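Local coordinates for conserved hypothetical protein (PDB 2AP3) that is of unknown function but is probably a cell-wall-binding lipoprotein of Staphylococcus aureus, built as an elongated helical bundle, at residues A43-K48 with I72-D77; Q94-A99 with E124-H129; V140-T145 with E168-K173; F147-L150 with D154-Q157. All coordinates share one frame; numbering follows the deposited sequence.

Contact 1 (A43-K48 with I72-D77); sequences AELDEK and IKNADD
Leu45 and Asn74 face each other where helix segments 43-48 and 72-77 run antiparallel, their axes 10.1 Å apart at closest approach and 167° between their directions. The CA atoms of these two residues make the nearest backbone pair. Asn74 sets its CG anti to the backbone N (chi1 176°), which points the amide toward helix 33-50. Its ND2 then donates to Leu45 O at 3.0 Å, in a nearly straight bond with an N-H...O angle of 161°. The oxygen lies close to the plane of the amide, as the N-H direction demands, whereas ND2 sits above the carbonyl plane of Leu45. Such a bond from a side chain to the main chain of the facing helix joins neighbours of an antiparallel helical bundle, here helices 33-50 and 61-96. Asparagine suits this buried place because its short amide can give with one end and accept with the other: OD1 takes a hydrogen bond from NE of Arg78, one turn further along its own helix.

The leucine side chain runs alongside that of Asn74, pointing the other way, and supplies the apolar part of the contact. Its branch CD2 lies 3.8 Å from ND2 of Asn74 and 3.9 Å from CB of Asp77, while CD1 reaches the backbone carbonyl of Asp77. Asp77 thus offers its methylene to the leucine and turns its carboxylate to Lys73, one turn back, whose NZ makes a salt bridge of 3.1 Å to OD2 on the syn lone pair. Lys48 adds its CB at the margin, near ND2 of Asn74.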
# COMPACT_ATOMS: atom_id res chain seq x y z
N ALA A 43 6.76 6.32 -8.85
CA ALA A 43 6.24 7.35 -9.77
C ALA A 43 7.30 7.79 -10.80
O ALA A 43 7.00 7.97 -11.99
CB ALA A 43 5.69 8.56 -9.01
N GLU A 44 8.55 7.95 -10.35
CA GLU A 44 9.64 8.26 -11.26
C GLU A 44 9.80 7.14 -12.29
O GLU A 44 9.96 7.42 -13.49
CB GLU A 44 10.94 8.50 -10.50
CG GLU A 44 10.90 9.69 -9.54
CD GLU A 44 11.06 11.04 -10.21
OE1 GLU A 44 11.39 11.08 -11.41
OE2 GLU A 44 10.87 12.08 -9.52
N LEU A 45 9.71 5.89 -11.83
CA LEU A 45 9.82 4.76 -12.75
C LEU A 45 8.67 4.72 -13.76
O LEU A 45 8.89 4.41 -14.93
CB LEU A 45 9.89 3.46 -11.95
CG LEU A 45 11.26 3.23 -11.29
CD1 LEU A 45 11.14 2.17 -10.17
CD2 LEU A 45 12.31 2.83 -12.31
N ASP A 46 7.48 5.11 -13.31
CA ASP A 46 6.28 5.14 -14.17
C ASP A 46 6.50 6.21 -15.25
O ASP A 46 6.14 6.01 -16.41
CB ASP A 46 5.03 5.50 -13.36
CG ASP A 46 4.49 4.34 -12.50
OD1 ASP A 46 4.83 3.20 -12.80
OD2 ASP A 46 3.70 4.59 -11.57
N GLU A 47 7.10 7.34 -14.87
CA GLU A 47 7.37 8.38 -15.86
C GLU A 47 8.41 7.95 -16.88
O GLU A 47 8.26 8.23 -18.08
CB GLU A 47 7.76 9.70 -15.18
CG GLU A 47 6.57 10.38 -14.51
CD GLU A 47 5.40 10.61 -15.46
OE1 GLU A 47 5.58 11.30 -16.49
OE2 GLU A 47 4.30 10.09 -15.19
N LYS A 48 9.42 7.21 -16.43
CA LYS A 48 10.44 6.71 -17.35
C LYS A 48 9.84 5.70 -18.33
O LYS A 48 10.16 5.72 -19.52
CB LYS A 48 11.60 6.08 -16.58
CG LYS A 48 12.61 7.08 -16.06
CD LYS A 48 13.74 6.33 -15.38
CE LYS A 48 14.71 7.26 -14.69
NZ LYS A 48 14.14 8.04 -13.54
N ILE A 72 11.23 -4.27 -19.76
CA ILE A 72 11.29 -5.45 -18.89
C ILE A 72 11.99 -5.06 -17.61
O ILE A 72 11.46 -5.30 -16.52
CB ILE A 72 12.03 -6.61 -19.58
CG1 ILE A 72 11.20 -7.10 -20.77
CG2 ILE A 72 12.31 -7.75 -18.58
CD1 ILE A 72 11.92 -8.10 -21.67
N LYS A 73 13.15 -4.41 -17.74
CA LYS A 73 13.93 -3.98 -16.57
C LYS A 73 13.10 -3.07 -15.69
O LYS A 73 13.11 -3.18 -14.45
CB LYS A 73 15.19 -3.24 -17.00
CG LYS A 73 16.12 -2.86 -15.83
CD LYS A 73 17.45 -2.29 -16.29
CE LYS A 73 18.30 -1.83 -15.11
NZ LYS A 73 17.72 -0.65 -14.42
N ASN A 74 12.37 -2.16 -16.33
CA ASN A 74 11.56 -1.18 -15.61
C ASN A 74 10.43 -1.85 -14.78
O ASN A 74 10.13 -1.42 -13.65
CB ASN A 74 11.03 -0.15 -16.60
CG ASN A 74 10.09 0.86 -15.95
OD1 ASN A 74 8.90 0.62 -15.78
ND2 ASN A 74 10.65 2.01 -15.59
N ALA A 75 9.83 -2.89 -15.34
CA ALA A 75 8.82 -3.65 -14.58
C ALA A 75 9.49 -4.33 -13.38
O ALA A 75 8.97 -4.24 -12.25
CB ALA A 75 8.12 -4.65 -15.48
N ASP A 76 10.65 -4.96 -13.59
CA ASP A 76 11.43 -5.52 -12.46
C ASP A 76 11.75 -4.45 -11.41
O ASP A 76 11.66 -4.71 -10.20
CB ASP A 76 12.73 -6.20 -12.93
CG ASP A 76 12.47 -7.45 -13.71
OD1 ASP A 76 11.43 -8.11 -13.50
OD2 ASP A 76 13.35 -7.80 -14.53
N ASP A 77 12.10 -3.26 -11.88
CA ASP A 77 12.53 -2.20 -10.98
C ASP A 77 11.37 -1.73 -10.13
O ASP A 77 11.52 -1.46 -8.94
CB ASP A 77 13.06 -1.00 -11.80
CG ASP A 77 14.42 -1.26 -12.40
OD1 ASP A 77 15.08 -2.25 -12.04
OD2 ASP A 77 14.80 -0.44 -13.28

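Contact 2 (Q94-A99 with E124-H129); sequences QDFKKA and EKYKLH
Phe96 and Tyr126 meet between segments 94-99 and 124-129, where their CA atoms, the nearest pair across the contact, are 9.8 Å apart. A CA separation this large suits long, flat side chains such as these, and the two rings touch without a hydrogen bond between them. Phe96 has its CG anti to the backbone N (chi1 158°), and in Tyr126 the CG lies beside the N (chi1 -61°); both side chains point toward the facing helix and cross obliquely. CE2 of Tyr126 is the atom that does most of the touching, lying 3.6 Å from CG of Phe96 and as close to its CB. CG of Phe96 comes at the edge of the tyrosine ring, near its plane; seen from the phenylalanine, CE2 approaches obliquely. The planes are inclined by 55° and the centroids lie 5.4 Å apart, an oblique aromatic pair. It joins the end of helix 61-96 to helix 109-150, consecutive members of the helical bundle, and Phe96 itself opens a type I turn that runs to Ala99.

Both residues are buried, where broad apolar faces are an asset. Phe96 also packs on Leu122 of helix 109-150, and Tyr126 on Ile89 of helix 61-96 and Ile28 of helix 10-30. Tyrosine suits the place because its OH, 3.6 Å from CB of Phe96, is hydrogen-bonded to OG of Ser92 on helix 61-96.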
# COMPACT_ATOMS: atom_id res chain seq x y z
N GLN A 94 3.70 -6.18 12.60
CA GLN A 94 4.43 -6.84 13.70
C GLN A 94 4.46 -5.97 14.95
O GLN A 94 4.32 -6.48 16.07
CB GLN A 94 5.85 -7.22 13.27
CG GLN A 94 5.92 -8.49 12.44
CD GLN A 94 7.34 -8.92 12.09
OE1 GLN A 94 7.67 -9.10 10.92
NE2 GLN A 94 8.18 -9.09 13.11
N ASP A 95 4.64 -4.66 14.76
CA ASP A 95 4.67 -3.71 15.87
C ASP A 95 3.26 -3.45 16.41
O ASP A 95 3.09 -3.16 17.60
CB ASP A 95 5.30 -2.39 15.43
CG ASP A 95 6.80 -2.49 15.20
OD1 ASP A 95 7.41 -3.53 15.56
OD2 ASP A 95 7.38 -1.53 14.66
N PHE A 96 2.27 -3.54 15.52
CA PHE A 96 0.87 -3.30 15.87
C PHE A 96 0.37 -4.26 16.93
O PHE A 96 -0.18 -3.82 17.95
CB PHE A 96 -0.03 -3.38 14.62
CG PHE A 96 -1.48 -3.68 14.94
CD1 PHE A 96 -2.01 -4.94 14.69
CD2 PHE A 96 -2.30 -2.70 15.50
CE1 PHE A 96 -3.35 -5.22 14.98
CE2 PHE A 96 -3.63 -2.97 15.80
CZ PHE A 96 -4.16 -4.23 15.54
N LYS A 97 0.57 -5.56 16.70
CA LYS A 97 0.03 -6.60 17.58
C LYS A 97 0.51 -6.47 19.03
O LYS A 97 -0.11 -7.03 19.95
CB LYS A 97 0.38 -7.99 17.03
CG LYS A 97 -0.26 -8.30 15.69
CD LYS A 97 -0.05 -9.74 15.28
CE LYS A 97 -0.88 -10.09 14.07
NZ LYS A 97 -0.71 -11.51 13.66
N LYS A 98 1.59 -5.72 19.23
CA LYS A 98 2.16 -5.49 20.55
C LYS A 98 1.43 -4.37 21.30
O LYS A 98 1.52 -4.28 22.54
CB LYS A 98 3.66 -5.17 20.44
CG LYS A 98 4.45 -6.14 19.56
CD LYS A 98 5.93 -5.77 19.48
CE LYS A 98 6.78 -6.62 20.41
NZ LYS A 98 6.72 -6.19 21.83
N ALA A 99 0.68 -3.55 20.56
CA ALA A 99 -0.07 -2.44 21.13
C ALA A 99 -1.49 -2.85 21.56
O ALA A 99 -1.85 -4.03 21.52
CB ALA A 99 -0.13 -1.27 20.15
N GLU A 124 -8.12 -4.66 9.69
CA GLU A 124 -8.67 -4.65 8.33
C GLU A 124 -7.70 -3.92 7.38
O GLU A 124 -7.57 -4.31 6.19
CB GLU A 124 -10.06 -4.00 8.30
CG GLU A 124 -10.81 -4.25 7.00
CD GLU A 124 -10.63 -5.68 6.47
OE1 GLU A 124 -11.10 -6.63 7.12
OE2 GLU A 124 -9.99 -5.85 5.41
N LYS A 125 -7.02 -2.89 7.89
CA LYS A 125 -6.03 -2.14 7.09
C LYS A 125 -4.95 -3.09 6.58
O LYS A 125 -4.64 -3.11 5.38
CB LYS A 125 -5.37 -1.01 7.91
CG LYS A 125 -4.19 -0.32 7.19
CD LYS A 125 -3.37 0.60 8.13
CE LYS A 125 -2.03 1.04 7.51
NZ LYS A 125 -1.28 2.02 8.37
N TYR A 126 -4.36 -3.86 7.49
CA TYR A 126 -3.29 -4.77 7.11
C TYR A 126 -3.75 -5.85 6.14
O TYR A 126 -3.02 -6.21 5.22
CB TYR A 126 -2.62 -5.36 8.35
CG TYR A 126 -1.99 -4.29 9.22
CD1 TYR A 126 -1.08 -3.38 8.69
CD2 TYR A 126 -2.30 -4.21 10.58
CE1 TYR A 126 -0.50 -2.40 9.49
CE2 TYR A 126 -1.71 -3.23 11.39
CZ TYR A 126 -0.82 -2.33 10.83
OH TYR A 126 -0.24 -1.37 11.62
N LYS A 127 -4.98 -6.34 6.32
CA LYS A 127 -5.52 -7.33 5.39
C LYS A 127 -5.74 -6.72 4.00
O LYS A 127 -5.40 -7.33 2.98
CB LYS A 127 -6.81 -7.93 5.94
CG LYS A 127 -7.36 -9.06 5.09
CD LYS A 127 -8.67 -9.63 5.60
CE LYS A 127 -9.30 -10.51 4.54
NZ LYS A 127 -10.62 -11.05 4.98
N LEU A 128 -6.31 -5.52 3.96
CA LEU A 128 -6.57 -4.90 2.68
C LEU A 128 -5.27 -4.50 1.99
O LEU A 128 -5.20 -4.50 0.76
CB LEU A 128 -7.52 -3.71 2.82
CG LEU A 128 -9.02 -4.03 2.85
CD1 LEU A 128 -9.80 -2.75 3.16
CD2 LEU A 128 -9.48 -4.64 1.52
N HIS A 129 -4.23 -4.19 2.76
CA HIS A 129 -2.96 -3.93 2.09
C HIS A 129 -2.42 -5.17 1.37
O HIS A 129 -1.88 -5.06 0.26
CB HIS A 129 -1.88 -3.39 3.03
CG HIS A 129 -0.69 -2.90 2.26
ND1 HIS A 129 0.36 -3.73 1.91
CD2 HIS A 129 -0.45 -1.71 1.67
CE1 HIS A 129 1.22 -3.06 1.17
NE2 HIS A 129 0.77 -1.82 1.03

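Contact 3 (V140-T145 with E168-K173); sequences VNSEKT and EQNYKK
Tyr171 presents the edge of its ring, hydroxyl foremost, to the carboxylate of Glu143, the two side chains crossing at about a right angle. Their helices, 109-150 and 157-195, are neighbours in the helical bundle; the short segments 140-145 and 168-173 have axes 9.7 Å apart at closest approach and run antiparallel. The tyrosine OH donates to OE2 of Glu143 at 2.8 Å. The carboxylate and ring planes are 40° apart, and the hydroxyl meets OE2 from above the carboxylate plane. Beyond its CG the glutamate chain is extended, so its carboxylate reaches the tyrosine although its CB does not point at the facing helix. A long acid fits this buried place because its second oxygen is used as well: OE1 forms a salt bridge with NH2 of Arg78 on helix 61-96. The positive guanidinium probably favours the charged carboxylate, which would make it a good acceptor for the phenol. The side of Val140 comes near the same hydroxyl, its CG2 lying 4.3 Å from Tyr171 OH.

Ser142 and Asn170, the nearest CA pair, form a second polar link. The serine is small enough to let the asparagine come close, and its OG is turned between the two backbone branches (chi1 67°). There OG is hydrogen-bonded to Ala139 O of the preceding turn and also takes the amide N-H of Asn170. Asn170 ND2 donates to Ser142 OG at 3.1 Å with an N-H...O angle of 159°, and OG lies close to the amide plane.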
# COMPACT_ATOMS: atom_id res chain seq x y z
N VAL A 140 1.69 -5.36 -12.57
CA VAL A 140 3.04 -5.07 -13.09
C VAL A 140 3.65 -6.31 -13.73
O VAL A 140 4.24 -6.23 -14.82
CB VAL A 140 3.97 -4.50 -12.00
CG1 VAL A 140 5.35 -4.24 -12.56
CG2 VAL A 140 3.38 -3.23 -11.44
N ASN A 141 3.42 -7.47 -13.12
CA ASN A 141 3.84 -8.70 -13.75
C ASN A 141 3.18 -8.94 -15.10
O ASN A 141 3.84 -9.45 -16.00
CB ASN A 141 3.66 -9.88 -12.80
CG ASN A 141 4.82 -9.98 -11.80
OD1 ASN A 141 4.64 -9.93 -10.56
ND2 ASN A 141 6.01 -10.14 -12.33
N SER A 142 1.91 -8.55 -15.26
CA SER A 142 1.23 -8.75 -16.56
C SER A 142 1.78 -7.81 -17.65
O SER A 142 1.77 -8.16 -18.85
CB SER A 142 -0.30 -8.65 -16.43
OG SER A 142 -0.65 -7.33 -16.11
N GLU A 143 2.32 -6.67 -17.23
CA GLU A 143 3.05 -5.77 -18.15
C GLU A 143 4.33 -6.47 -18.59
O GLU A 143 4.63 -6.55 -19.79
CB GLU A 143 3.34 -4.42 -17.49
CG GLU A 143 2.06 -3.56 -17.35
CD GLU A 143 2.17 -2.32 -16.47
OE1 GLU A 143 3.10 -2.21 -15.66
OE2 GLU A 143 1.25 -1.46 -16.56
N LYS A 144 5.07 -6.98 -17.60
CA LYS A 144 6.29 -7.73 -17.88
C LYS A 144 6.05 -8.88 -18.88
O LYS A 144 6.83 -9.08 -19.81
CB LYS A 144 6.96 -8.20 -16.60
CG LYS A 144 8.32 -8.90 -16.88
CD LYS A 144 9.09 -9.32 -15.61
CE LYS A 144 10.29 -10.23 -15.94
NZ LYS A 144 10.98 -10.61 -14.68
N THR A 145 4.95 -9.61 -18.71
CA THR A 145 4.59 -10.69 -19.62
C THR A 145 4.43 -10.18 -21.07
O THR A 145 4.91 -10.80 -22.01
CB THR A 145 3.32 -11.37 -19.11
OG1 THR A 145 3.64 -12.02 -17.88
CG2 THR A 145 2.79 -12.39 -20.09
N GLU A 168 -5.27 -4.61 -18.81
CA GLU A 168 -6.45 -3.80 -18.53
C GLU A 168 -7.29 -4.37 -17.40
O GLU A 168 -7.70 -3.63 -16.51
CB GLU A 168 -7.34 -3.62 -19.76
CG GLU A 168 -6.84 -2.54 -20.69
CD GLU A 168 -7.81 -2.23 -21.83
OE1 GLU A 168 -7.42 -1.41 -22.68
OE2 GLU A 168 -8.94 -2.79 -21.87
N GLN A 169 -7.56 -5.67 -17.45
CA GLN A 169 -8.43 -6.28 -16.45
C GLN A 169 -7.77 -6.22 -15.06
O GLN A 169 -8.43 -5.98 -14.03
CB GLN A 169 -8.76 -7.73 -16.81
CG GLN A 169 -9.79 -8.34 -15.86
CD GLN A 169 -10.99 -7.43 -15.66
OE1 GLN A 169 -11.68 -7.07 -16.62
NE2 GLN A 169 -11.24 -7.03 -14.41
N ASN A 170 -6.47 -6.45 -15.05
CA ASN A 170 -5.71 -6.39 -13.82
C ASN A 170 -5.72 -5.02 -13.20
O ASN A 170 -5.76 -4.89 -11.97
CB ASN A 170 -4.29 -6.89 -14.05
CG ASN A 170 -4.25 -8.36 -14.37
OD1 ASN A 170 -5.22 -9.09 -14.11
ND2 ASN A 170 -3.14 -8.81 -14.94
N TYR A 171 -5.71 -3.99 -14.06
CA TYR A 171 -5.79 -2.62 -13.55
C TYR A 171 -7.19 -2.26 -13.05
O TYR A 171 -7.31 -1.48 -12.10
CB TYR A 171 -5.23 -1.60 -14.55
CG TYR A 171 -3.73 -1.49 -14.42
CD1 TYR A 171 -3.17 -0.89 -13.30
CD2 TYR A 171 -2.88 -2.06 -15.36
CE1 TYR A 171 -1.79 -0.82 -13.15
CE2 TYR A 171 -1.51 -2.00 -15.22
CZ TYR A 171 -0.96 -1.36 -14.10
OH TYR A 171 0.40 -1.29 -13.94
N LYS A 172 -8.23 -2.85 -13.64
CA LYS A 172 -9.61 -2.66 -13.17
C LYS A 172 -9.71 -3.20 -11.76
O LYS A 172 -10.25 -2.55 -10.87
CB LYS A 172 -10.64 -3.36 -14.06
CG LYS A 172 -10.97 -2.65 -15.38
CD LYS A 172 -12.06 -3.41 -16.12
CE LYS A 172 -12.09 -3.02 -17.61
NZ LYS A 172 -13.07 -1.94 -17.94
N LYS A 173 -9.17 -4.40 -11.57
CA LYS A 173 -9.16 -5.02 -10.27
C LYS A 173 -8.31 -4.24 -9.27
O LYS A 173 -8.69 -4.12 -8.09
CB LYS A 173 -8.66 -6.45 -10.40
CG LYS A 173 -9.58 -7.37 -11.20
CD LYS A 173 -9.27 -8.82 -10.87
CE LYS A 173 -7.92 -9.29 -11.43
NZ LYS A 173 -7.33 -10.34 -10.55

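Contact 4 (F147-L150 with D154-Q157); sequences FKYL and DATQ
Tyr149, near the end of helix 109-150, reaches over to the 154-157 loop that leads into the next helix. From CB its CG runs anti to the backbone N (chi1 172°), which swings the ring toward that loop. On the ring, CE2 has two neighbours: CB of Ala155 at 3.8 Å, over one face, and the carbonyl oxygen of Thr156, at the edge and in the ring plane. The Ala155 methyl carbon CB lies 4.3 Å from the centroid of the Tyr149 ring and 27° off the normal, in a CH-pi contact. Alanine suits the spot because a small methyl can rest on the ring while the backbone stays close; CB of Ala155 also approaches CD2 of Leu150. Further out, CZ approaches CA of Ala155. At the tip, Tyr149 OH accepts from Thr156 N at 3.0 Å, with a nearly linear N-H...O angle of 174°.

Thr156 is the N-cap of helix 157-195, its OG1 hydrogen-bonded to N of Gly159. The same Thr156 OG1 stands 3.4 Å from Tyr149 OH, a weak approach. The ring has a further partner in Lys163, which makes a cation-pi interaction with it. A phenol thus joins two kinds of chemistry: its ring takes a methyl and a cation, and its oxygen accepts an amide N-H, which ties the end of helix 109-150 to the N-cap of helix 157-195 across a short turn at the surface.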
# COMPACT_ATOMS: atom_id res chain seq x y z
N PHE A 147 5.88 -7.47 -22.26
CA PHE A 147 7.20 -7.04 -22.77
C PHE A 147 8.09 -8.21 -23.16
O PHE A 147 8.82 -8.12 -24.17
CB PHE A 147 7.89 -6.08 -21.80
CG PHE A 147 7.05 -4.90 -21.40
CD1 PHE A 147 6.22 -4.27 -22.32
CD2 PHE A 147 7.06 -4.44 -20.09
CE1 PHE A 147 5.40 -3.17 -21.96
CE2 PHE A 147 6.25 -3.35 -19.70
CZ PHE A 147 5.43 -2.70 -20.65
N LYS A 148 8.04 -9.30 -22.39
CA LYS A 148 8.78 -10.51 -22.75
C LYS A 148 8.32 -11.06 -24.10
O LYS A 148 9.14 -11.53 -24.91
CB LYS A 148 8.64 -11.57 -21.68
CG LYS A 148 9.49 -11.29 -20.45
CD LYS A 148 9.45 -12.48 -19.42
CE LYS A 148 9.93 -13.83 -19.99
NZ LYS A 148 9.80 -14.91 -18.97
N TYR A 149 7.01 -10.99 -24.34
CA TYR A 149 6.48 -11.44 -25.62
C TYR A 149 7.05 -10.60 -26.78
O TYR A 149 7.39 -11.11 -27.84
CB TYR A 149 4.95 -11.41 -25.57
CG TYR A 149 4.27 -11.67 -26.89
CD1 TYR A 149 4.29 -12.93 -27.49
CD2 TYR A 149 3.59 -10.65 -27.54
CE1 TYR A 149 3.66 -13.15 -28.71
CE2 TYR A 149 2.93 -10.86 -28.76
CZ TYR A 149 2.98 -12.12 -29.34
OH TYR A 149 2.36 -12.37 -30.55
N LEU A 150 7.21 -9.30 -26.55
CA LEU A 150 7.84 -8.46 -27.58
C LEU A 150 9.33 -8.75 -27.81
O LEU A 150 9.86 -8.37 -28.87
CB LEU A 150 7.73 -6.97 -27.20
CG LEU A 150 6.32 -6.41 -26.94
CD1 LEU A 150 6.41 -4.98 -26.49
CD2 LEU A 150 5.45 -6.52 -28.18
N ASP A 154 8.98 -12.56 -34.08
CA ASP A 154 7.64 -12.85 -34.63
C ASP A 154 6.41 -12.50 -33.73
O ASP A 154 5.38 -13.19 -33.76
CB ASP A 154 7.59 -14.30 -35.16
CG ASP A 154 8.68 -14.59 -36.20
OD1 ASP A 154 8.82 -13.79 -37.15
OD2 ASP A 154 9.38 -15.62 -36.09
N ALA A 155 6.51 -11.43 -32.96
CA ALA A 155 5.34 -10.94 -32.20
C ALA A 155 4.30 -10.42 -33.19
O ALA A 155 4.67 -9.82 -34.22
CB ALA A 155 5.73 -9.84 -31.19
N THR A 156 3.02 -10.66 -32.87
CA THR A 156 1.90 -10.18 -33.69
C THR A 156 0.99 -9.19 -32.94
O THR A 156 0.96 -9.16 -31.70
CB THR A 156 1.02 -11.34 -34.19
OG1 THR A 156 0.21 -11.82 -33.11
CG2 THR A 156 1.88 -12.50 -34.75
N GLN A 157 0.23 -8.40 -33.69
CA GLN A 157 -0.78 -7.53 -33.09
C GLN A 157 -1.82 -8.30 -32.28
O GLN A 157 -2.22 -7.86 -31.21
CB GLN A 157 -1.49 -6.65 -34.13
CG GLN A 157 -2.30 -5.54 -33.46
CD GLN A 157 -1.39 -4.55 -32.76
OE1 GLN A 157 -0.47 -4.02 -33.38
NE2 GLN A 157 -1.66 -4.26 -31.48

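Contacts 1 to 3 come in that order along the chain, joining successive helices of an elongated bundle. Contact 1 joins helices 33-50 and 61-96, contact 2 joins 61-96 and 109-150, and contact 3 joins 109-150 and 157-195; contact 4 closes the turn between the last two and is nested within the loop closed by contact 3. Contacts 1 and 3, with centres 14 Å apart, touch through a salt bridge from Asp76 to Lys144, and contact 1 also packs on contact 4 through Ile72 and Phe147. Three of the contacts thus lie toward the end of the rod where the 150-157 turn is, and contact 2 ties its helices on the other side of the centre, 41 Å from contact 4 between centres.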